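PDB 5GYQ: spike protein S1 from Bat coronavirus HKU9, which probably attaches the virion to the host cell through a receptor and so starts infection, the part here being the putative receptor-binding domain of S1. Local coordinates for residues S4-P9 against Y25-C30; V68-E73 against S109-A114. One frame throughout, in Å; residues are numbered along the deposited sequence.

Contact 1 of 2, residues S4-P9 against Y25-C30; sequences SYCTPP and YMLYDC
Pro9 covers one face of the Tyr25 ring. Its CB stands almost straight above the middle of the phenol, 4.0 Å from the ring centroid and 11° off the ring normal, a CH-pi contact in which the CB hydrogens meet the pi cloud. The nearest ring atom is CE2, 3.9 Å from Pro9 CB. Pro9 is the N-cap residue of helix 10-14, and it also leans on Leu66 of strand 63-71.

Three residues before Pro9, Cys6 is joined covalently to Cys30, with SG to SG 2.0 Å and chi3 -99°, near the right angle that an unstrained bridge prefers. In Cys30 the sulfur is tucked between the backbone N and the carbonyl carbon (chi1 69°), which turns SG toward the 4-9 segment, where it meets Cys6 SG. Leu27 packs against the bridge from the strand side, its CD2 methyl 4.0 Å from Cys6 CB, and Phe32 touches both Cys6 and Leu27, adding to the apolar packing beside the bridge. Close by, the Ser4 carbonyl O approaches Cys30 CA to 3.3 Å, a backbone contact beside the disulfide. Asp29, in the turn leading to Cys30, directs its carboxylate to Gln3, where OD2 accepts a hydrogen bond.

Tyr25 and Leu27 bond through their backbones to strand 63-71. The disulfide ties the N-terminal segment to the start of strand 30-32, the middle strand of a small parallel sheet, whose residue Val31 also takes the backbone bonds of Ser4 and Cys6. Farther on, the proline-aromatic contact reaches the edge strand 23-27 of the antiparallel sheet, so that the segment spans both sheets within the core subdomain of the betacoronavirus S1 C-terminal domain.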
# COMPACT_ATOMS: atom_id res chain seq x y z
N SER A 4 -17.32 11.84 -11.05
CA SER A 4 -16.08 12.59 -11.13
C SER A 4 -14.91 11.63 -11.31
O SER A 4 -15.07 10.42 -11.21
CB SER A 4 -15.88 13.44 -9.88
OG SER A 4 -15.79 12.63 -8.72
N TYR A 5 -13.73 12.17 -11.59
CA TYR A 5 -12.51 11.37 -11.68
C TYR A 5 -11.71 11.44 -10.39
O TYR A 5 -11.43 12.52 -9.88
CB TYR A 5 -11.63 11.85 -12.84
CG TYR A 5 -11.93 11.21 -14.18
CD1 TYR A 5 -11.07 10.27 -14.73
CD2 TYR A 5 -13.07 11.55 -14.90
CE1 TYR A 5 -11.33 9.69 -15.96
CE2 TYR A 5 -13.34 10.97 -16.13
CZ TYR A 5 -12.47 10.04 -16.65
OH TYR A 5 -12.73 9.46 -17.87
N CYS A 6 -11.33 10.28 -9.85
CA CYS A 6 -10.44 10.23 -8.71
C CYS A 6 -9.01 10.56 -9.14
O CYS A 6 -8.54 10.08 -10.17
CB CYS A 6 -10.48 8.87 -8.03
SG CYS A 6 -11.89 8.65 -6.92
N THR A 7 -8.35 11.40 -8.35
CA THR A 7 -6.96 11.77 -8.62
C THR A 7 -6.00 10.70 -8.11
O THR A 7 -6.00 10.39 -6.92
CB THR A 7 -6.61 13.12 -7.95
OG1 THR A 7 -7.49 14.14 -8.43
CG2 THR A 7 -5.17 13.50 -8.25
N PRO A 8 -5.19 10.14 -9.02
CA PRO A 8 -4.17 9.15 -8.64
C PRO A 8 -3.06 9.79 -7.82
O PRO A 8 -2.74 10.96 -8.04
CB PRO A 8 -3.64 8.65 -9.99
CG PRO A 8 -4.64 9.11 -11.01
CD PRO A 8 -5.21 10.38 -10.47
N PRO A 9 -2.48 9.04 -6.87
CA PRO A 9 -1.43 9.57 -5.99
C PRO A 9 -0.03 9.52 -6.62
O PRO A 9 0.84 8.81 -6.11
CB PRO A 9 -1.52 8.65 -4.77
CG PRO A 9 -1.96 7.34 -5.34
CD PRO A 9 -2.88 7.67 -6.50
N TYR A 25 -5.25 6.35 0.66
CA TYR A 25 -6.10 7.13 -0.23
C TYR A 25 -7.37 6.35 -0.52
O TYR A 25 -7.32 5.21 -0.98
CB TYR A 25 -5.36 7.47 -1.52
CG TYR A 25 -4.05 8.19 -1.29
CD1 TYR A 25 -4.00 9.58 -1.24
CD2 TYR A 25 -2.87 7.48 -1.09
CE1 TYR A 25 -2.80 10.24 -1.02
CE2 TYR A 25 -1.67 8.13 -0.87
CZ TYR A 25 -1.64 9.51 -0.83
OH TYR A 25 -0.45 10.16 -0.61
N MET A 26 -8.52 6.96 -0.25
CA MET A 26 -9.79 6.29 -0.44
C MET A 26 -10.48 6.74 -1.73
O MET A 26 -10.67 7.94 -1.96
CB MET A 26 -10.70 6.53 0.76
CG MET A 26 -10.20 5.86 2.04
SD MET A 26 -11.22 6.24 3.48
CE MET A 26 -10.53 5.11 4.69
N LEU A 27 -10.83 5.77 -2.56
CA LEU A 27 -11.51 5.99 -3.83
C LEU A 27 -12.95 5.49 -3.75
O LEU A 27 -13.18 4.30 -3.49
CB LEU A 27 -10.78 5.30 -4.97
CG LEU A 27 -9.26 5.41 -5.01
CD1 LEU A 27 -8.71 4.65 -6.21
CD2 LEU A 27 -8.82 6.87 -5.05
N TYR A 28 -13.89 6.39 -4.00
CA TYR A 28 -15.31 6.09 -3.88
C TYR A 28 -16.13 6.92 -4.86
O TYR A 28 -15.90 8.12 -5.00
CB TYR A 28 -15.78 6.34 -2.45
CG TYR A 28 -17.25 6.08 -2.22
CD1 TYR A 28 -18.18 7.11 -2.25
CD2 TYR A 28 -17.71 4.79 -1.98
CE1 TYR A 28 -19.52 6.87 -2.05
CE2 TYR A 28 -19.05 4.54 -1.78
CZ TYR A 28 -19.95 5.58 -1.81
OH TYR A 28 -21.29 5.34 -1.61
N ASP A 29 -17.08 6.27 -5.54
CA ASP A 29 -18.00 6.94 -6.47
C ASP A 29 -17.26 7.77 -7.51
O ASP A 29 -17.44 8.99 -7.58
CB ASP A 29 -18.99 7.81 -5.69
CG ASP A 29 -20.16 8.29 -6.54
OD1 ASP A 29 -20.84 9.25 -6.12
OD2 ASP A 29 -20.40 7.71 -7.62
N CYS A 30 -16.42 7.12 -8.31
CA CYS A 30 -15.58 7.84 -9.25
C CYS A 30 -14.98 6.97 -10.36
O CYS A 30 -15.02 5.74 -10.32
CB CYS A 30 -14.43 8.53 -8.50
SG CYS A 30 -13.22 7.38 -7.80

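Contact 2 of 2, residues V68-E73 against S109-A114; sequences VMRINE and STAPYA. With NAG (2-acetamido-2-deoxy-beta-D-glucopyranose), chain B.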
# COMPACT_ATOMS: atom_id res chain seq x y z
N VAL A 68 0.04 3.21 0.58
CA VAL A 68 1.34 3.34 -0.04
C VAL A 68 2.45 3.53 0.99
O VAL A 68 2.30 4.31 1.95
CB VAL A 68 1.36 4.52 -1.03
CG1 VAL A 68 2.73 4.65 -1.68
CG2 VAL A 68 0.29 4.32 -2.10
N MET A 69 3.54 2.79 0.80
CA MET A 69 4.70 2.88 1.67
C MET A 69 5.91 2.26 1.00
O MET A 69 5.82 1.80 -0.13
CB MET A 69 4.43 2.18 3.01
CG MET A 69 4.34 0.67 2.89
SD MET A 69 3.04 -0.04 3.92
CE MET A 69 1.59 0.35 2.94
N ARG A 70 7.04 2.25 1.69
CA ARG A 70 8.21 1.54 1.20
C ARG A 70 8.46 0.31 2.07
O ARG A 70 8.00 0.25 3.21
CB ARG A 70 9.44 2.45 1.19
CG ARG A 70 9.84 3.03 2.53
CD ARG A 70 11.01 4.00 2.37
NE ARG A 70 10.69 5.05 1.41
CZ ARG A 70 11.56 5.57 0.54
NH1 ARG A 70 12.81 5.13 0.51
NH2 ARG A 70 11.17 6.52 -0.30
N ILE A 71 9.17 -0.67 1.52
CA ILE A 71 9.31 -1.96 2.19
C ILE A 71 10.53 -2.70 1.64
O ILE A 71 10.78 -2.67 0.44
CB ILE A 71 8.02 -2.81 2.00
CG1 ILE A 71 8.05 -4.08 2.85
CG2 ILE A 71 7.77 -3.13 0.53
CD1 ILE A 71 6.72 -4.84 2.82
N ASN A 72 11.32 -3.35 2.49
CA ASN A 72 12.47 -4.07 1.97
C ASN A 72 12.15 -5.55 1.76
O ASN A 72 11.05 -6.00 2.11
CB ASN A 72 13.72 -3.86 2.85
CG ASN A 72 13.72 -4.65 4.16
OD1 ASN A 72 12.81 -5.42 4.47
ND2 ASN A 72 14.78 -4.45 4.94
N GLU A 73 13.09 -6.28 1.17
CA GLU A 73 12.83 -7.64 0.69
C GLU A 73 12.36 -8.61 1.78
O GLU A 73 11.43 -9.39 1.56
CB GLU A 73 14.07 -8.20 0.01
CG GLU A 73 13.89 -9.61 -0.56
CD GLU A 73 13.07 -9.65 -1.84
OE1 GLU A 73 12.67 -10.75 -2.26
OE2 GLU A 73 12.84 -8.58 -2.44
N SER A 109 16.46 2.30 -4.87
CA SER A 109 16.92 3.17 -3.81
C SER A 109 17.24 2.41 -2.53
O SER A 109 16.40 1.68 -2.01
CB SER A 109 15.88 4.25 -3.52
OG SER A 109 16.24 5.03 -2.38
N THR A 110 18.47 2.57 -2.04
CA THR A 110 18.83 2.11 -0.71
C THR A 110 18.97 3.33 0.19
O THR A 110 19.83 4.18 -0.04
CB THR A 110 20.12 1.28 -0.69
OG1 THR A 110 21.22 2.10 -0.28
CG2 THR A 110 20.41 0.69 -2.06
N ALA A 111 18.12 3.42 1.20
CA ALA A 111 17.98 4.66 1.96
C ALA A 111 17.64 4.38 3.42
O ALA A 111 17.46 3.22 3.79
CB ALA A 111 16.91 5.54 1.31
N PRO A 112 17.58 5.44 4.26
CA PRO A 112 17.00 5.26 5.59
C PRO A 112 15.65 4.55 5.53
O PRO A 112 14.78 4.91 4.73
CB PRO A 112 16.84 6.70 6.09
CG PRO A 112 18.00 7.41 5.47
CD PRO A 112 18.23 6.76 4.12
N TYR A 113 15.51 3.53 6.36
CA TYR A 113 14.33 2.68 6.36
C TYR A 113 13.73 2.72 7.76
O TYR A 113 14.20 2.04 8.67
CB TYR A 113 14.72 1.26 5.95
CG TYR A 113 13.58 0.28 5.76
CD1 TYR A 113 12.40 0.65 5.12
CD2 TYR A 113 13.70 -1.04 6.18
CE1 TYR A 113 11.36 -0.26 4.94
CE2 TYR A 113 12.69 -1.95 6.00
CZ TYR A 113 11.52 -1.56 5.38
OH TYR A 113 10.51 -2.47 5.21
N ALA A 114 12.70 3.55 7.93
CA ALA A 114 12.16 3.82 9.26
C ALA A 114 11.06 2.83 9.62
O ALA A 114 9.92 2.96 9.18
CB ALA A 114 11.63 5.24 9.34
C1 NAG B . 15.00 -5.09 6.21
C2 NAG B . 16.27 -5.90 6.23
C3 NAG B . 16.36 -6.70 7.52
C4 NAG B . 16.22 -5.78 8.73
C5 NAG B . 15.03 -4.83 8.59
C6 NAG B . 15.04 -3.73 9.62
C7 NAG B . 17.17 -6.50 4.03
C8 NAG B . 17.15 -7.50 2.91
N2 NAG B . 16.37 -6.77 5.07
O3 NAG B . 17.60 -7.38 7.54
O4 NAG B . 15.97 -6.53 9.91
O5 NAG B . 15.01 -4.18 7.30
O6 NAG B . 13.88 -2.90 9.52
O7 NAG B . 17.87 -5.49 4.00
O HOH W 1 14.37 3.51 2.48
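The hydroxyl of Tyr113 is gripped by two groups: the backbone N-H of Asn72 donates to OH at 3.0 Å with an N-H...O angle of 153°, and His75 ND1 makes a second hydrogen bond to the same oxygen. Tyr113 CG is anti to its backbone N (chi1 -174°), which sends the ring from the 109-114 backbone toward Ile71 and Asn72. The tyrosine runs side by side with Ile71, whose CG1 is 3.8 Å from OH. The Asn72 side chain crosses the tyrosine at about a right angle, its amide plane turned 39° from the ring plane, and Asn72 CG comes within 3.4 Å of Tyr113 CE2.

Asn72 carries the sugar: ND2 is bonded to C1 of the N-acetylglucosamine at 1.4 Å. The ring oxygen O5 of this sugar lies at the edge of the Tyr113 ring, in its plane, and the Arg70 carbonyl O also sits in plane at the ring edge, 3.8 Å from CE1. The remaining amide N-H is directed to Ser146 OG, and OD1 accepts from the backbone N of His75, capping helix 73-81. The amide is therefore fixed by the cap, the serine and the glycosidic bond together.

Farther along, a water bridges the segments, accepting from Arg70 NH1 at 3.0 Å and donating to Pro112 O at 2.7 Å; it lies at the guanidinium edge, in plane. The other nitrogens of Arg70 are engaged by Asp15, in a salt bridge through NH2, and by the carbonyl of Pro16 through NE.

Thr74 holds the sugar from the helix side, completing an Asn-Glu-Thr sequon that straddles the start of helix 73-81. This is an N-glycosylation site built on a helix N-cap, with a tyrosine from the loop just after strand 100-111 lining the first sugar.

Overall arrangement
Contacts 1 and 2 lie on opposite sides of the centre of the domain, their own centres about 26 Å apart, and they follow one another along the chain. The five-stranded antiparallel sheet connects them: 25-30 starts on one of its two outermost strands, 23-27, which pairs with strand 63-71, whose far end supplies 68-73. Their nearest atoms come within about 4 Å without touching. Contact 1 fixes the N-terminal segment to strand 30-32 of the parallel sheet through a disulfide, one of three seen in the domain, whereas contact 2 supplies Asn72 and Tyr113 of the glycan pocket. With 26 Å between the two centres, the covalent bridge and the glycan occupy separate regions of the domain.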